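Esterase (Uncultured bacterium, PDB 5EGN) degrades N-acyl homoserine lactones, the signals of bacterial quorum sensing, as a lactonase of the alpha/beta hydrolase fold. Local coordinates at the interface of chains A and B. Numbering follows the deposited sequence. Chains: chain A/B, Esterase.

The interface of chains A and B. Residues chain A 31, 33-34, 164-165, 168, 246; chain B 36-37, 40.
B:Tyr36 reaches across to A:His168 and hydrogen-bonds it through the phenol oxygen. B:Tyr36 OH and the imidazole NE2 of A:His168 are 2.6 Å apart, with an angle of 155° at the hydrogen; which of them donates is not settled. The two side chains meet at about a right angle, and B:Tyr36 CZ lies at the edge of the imidazole, in its plane. The patch is one part of a two-fold symmetric interface between two copies of an alpha/beta hydrolase. The deposited assembly is this pair, which may or may not be the working form of the enzyme. B:Tyr36 has the most surface hidden by the partner in this patch, 88 Å². Its CG lies anti to the backbone N (chi1 178°), which extends the ring away from helix 36-39 of chain B. The ring enters between two walls of chain A. A:Gly33 O lies over the rim of one face, and A:Val164 CG2 over the rim of the other. A:Ile34 runs alongside, its CA 3.8 Å from CZ of B:Tyr36. An alanine in place of B:Tyr36 would probably leave A:His168 NE2 without its partner across the interface and open a gap between A:Gly33 and A:Val164.

The histidine has a second aromatic neighbour. A:His168 CE1 sits 3.8 Å above the centre of the B:Phe40 ring. That ring and the A:Asn31 amide point tip to tip, planes 41° apart, but their close approach is doubtful. B:Phe37 CD1 packs on A:Val164 CG1 at 3.9 Å, and its CZ meets A:Leu246 CD2 tip to tip.

Behind the first shell, A:Asn31 OD1 accepts a hydrogen bond from A:Gly33 N at 2.9 Å. This probably steadies the wall beside the tyrosine. Within chain B, B:Tyr36 CD2 sits over the centre of one B:Phe37 ring face.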
loop_
_atom_site.group_PDB
_atom_site.type_symbol
_atom_site.label_atom_id
_atom_site.label_comp_id
_atom_site.label_asym_id
_atom_site.label_seq_id
_atom_site.Cartn_x
_atom_site.Cartn_y
_atom_site.Cartn_z
ATOM N N ASN A 31 2.679 1.633 8.590
ATOM C CA ASN A 31 3.199 2.725 7.776
ATOM C C ASN A 31 2.150 3.243 6.799
ATOM O O ASN A 31 0.982 2.860 6.871
ATOM C CB ASN A 31 4.453 2.294 7.013
ATOM C CG ASN A 31 4.219 1.083 6.133
ATOM O OD1 ASN A 31 3.602 1.178 5.072
ATOM N ND2 ASN A 31 4.731 -0.063 6.563
ATOM N N GLY A 33 1.492 2.694 3.750
ATOM C CA GLY A 33 0.887 1.729 2.850
ATOM C C GLY A 33 -0.564 1.446 3.194
ATOM O O GLY A 33 -1.397 1.284 2.308
ATOM N N ILE A 34 -0.867 1.418 4.490
ATOM C CA ILE A 34 -2.222 1.160 4.988
ATOM C C ILE A 34 -3.303 2.040 4.339
ATOM O O ILE A 34 -4.486 1.702 4.385
ATOM C CB ILE A 34 -2.290 1.347 6.531
ATOM C CG1 ILE A 34 -3.488 0.601 7.130
ATOM C CG2 ILE A 34 -2.327 2.825 6.901
ATOM C CD1 ILE A 34 -3.529 0.622 8.642
ATOM N N VAL A 164 -1.326 -8.973 7.926
ATOM C CA VAL A 164 -0.387 -7.905 7.596
ATOM C C VAL A 164 -0.076 -7.047 8.822
ATOM O O VAL A 164 1.027 -6.505 8.944
ATOM C CB VAL A 164 -0.917 -7.010 6.440
ATOM C CG1 VAL A 164 -2.059 -6.117 6.903
ATOM C CG2 VAL A 164 0.206 -6.166 5.861
ATOM N N MET A 165 -1.030 -6.942 9.741
ATOM C CA MET A 165 -0.809 -6.137 10.934
ATOM C C MET A 165 0.104 -6.866 11.913
ATOM O O MET A 165 0.920 -6.243 12.594
ATOM C CB MET A 165 -2.134 -5.777 11.603
ATOM C CG MET A 165 -2.248 -4.303 11.935
ATOM S SD MET A 165 -2.105 -3.262 10.470
ATOM C CE MET A 165 -3.626 -3.673 9.617
ATOM N N HIS A 168 3.511 -6.368 10.490
ATOM C CA HIS A 168 4.065 -5.021 10.631
ATOM C C HIS A 168 5.055 -4.868 11.789
ATOM O O HIS A 168 6.111 -4.257 11.623
ATOM C CB HIS A 168 2.936 -4.002 10.797
ATOM C CG HIS A 168 2.495 -3.372 9.512
ATOM N ND1 HIS A 168 3.341 -2.622 8.723
ATOM C CD2 HIS A 168 1.296 -3.369 8.884
ATOM C CE1 HIS A 168 2.683 -2.190 7.662
ATOM N NE2 HIS A 168 1.440 -2.629 7.736
ATOM N N LEU A 246 -9.444 -0.350 6.108
ATOM C CA LEU A 246 -9.082 -1.623 5.489
ATOM C C LEU A 246 -10.221 -2.638 5.554
ATOM O O LEU A 246 -10.400 -3.439 4.635
ATOM C CB LEU A 246 -7.834 -2.209 6.150
ATOM C CG LEU A 246 -6.485 -1.666 5.681
ATOM C CD1 LEU A 246 -5.350 -2.428 6.346
ATOM C CD2 LEU A 246 -6.376 -1.748 4.167
ATOM N N TYR B 36 0.724 -4.529 -0.757
ATOM C CA TYR B 36 0.685 -4.231 0.680
ATOM C C TYR B 36 0.455 -5.468 1.537
ATOM O O TYR B 36 1.118 -5.653 2.557
ATOM C CB TYR B 36 -0.398 -3.184 0.999
ATOM C CG TYR B 36 -0.521 -2.881 2.484
ATOM C CD1 TYR B 36 0.467 -2.166 3.151
ATOM C CD2 TYR B 36 -1.612 -3.331 3.223
ATOM C CE1 TYR B 36 0.372 -1.901 4.508
ATOM C CE2 TYR B 36 -1.715 -3.068 4.582
ATOM C CZ TYR B 36 -0.719 -2.353 5.215
ATOM O OH TYR B 36 -0.813 -2.088 6.562
ATOM N N PHE B 37 -0.475 -6.318 1.122
ATOM C CA PHE B 37 -0.817 -7.487 1.921
ATOM C C PHE B 37 0.143 -8.655 1.722
ATOM O O PHE B 37 0.070 -9.648 2.446
ATOM C CB PHE B 37 -2.241 -7.944 1.617
ATOM C CG PHE B 37 -3.300 -7.009 2.124
ATOM C CD1 PHE B 37 -3.629 -6.971 3.470
ATOM C CD2 PHE B 37 -3.968 -6.171 1.251
ATOM C CE1 PHE B 37 -4.608 -6.110 3.932
ATOM C CE2 PHE B 37 -4.946 -5.309 1.706
ATOM C CZ PHE B 37 -5.266 -5.278 3.048
ATOM N N PHE B 40 4.711 -7.438 3.603
ATOM C CA PHE B 40 5.154 -7.534 4.991
ATOM C C PHE B 40 5.005 -8.920 5.633
ATOM O O PHE B 40 5.844 -9.301 6.450
ATOM C CB PHE B 40 4.429 -6.481 5.830
ATOM C CG PHE B 40 4.761 -5.073 5.431
ATOM C CD1 PHE B 40 5.910 -4.460 5.902
ATOM C CD2 PHE B 40 3.939 -4.370 4.565
ATOM C CE1 PHE B 40 6.226 -3.169 5.530
ATOM C CE2 PHE B 40 4.249 -3.079 4.189
ATOM C CZ PHE B 40 5.395 -2.479 4.671
#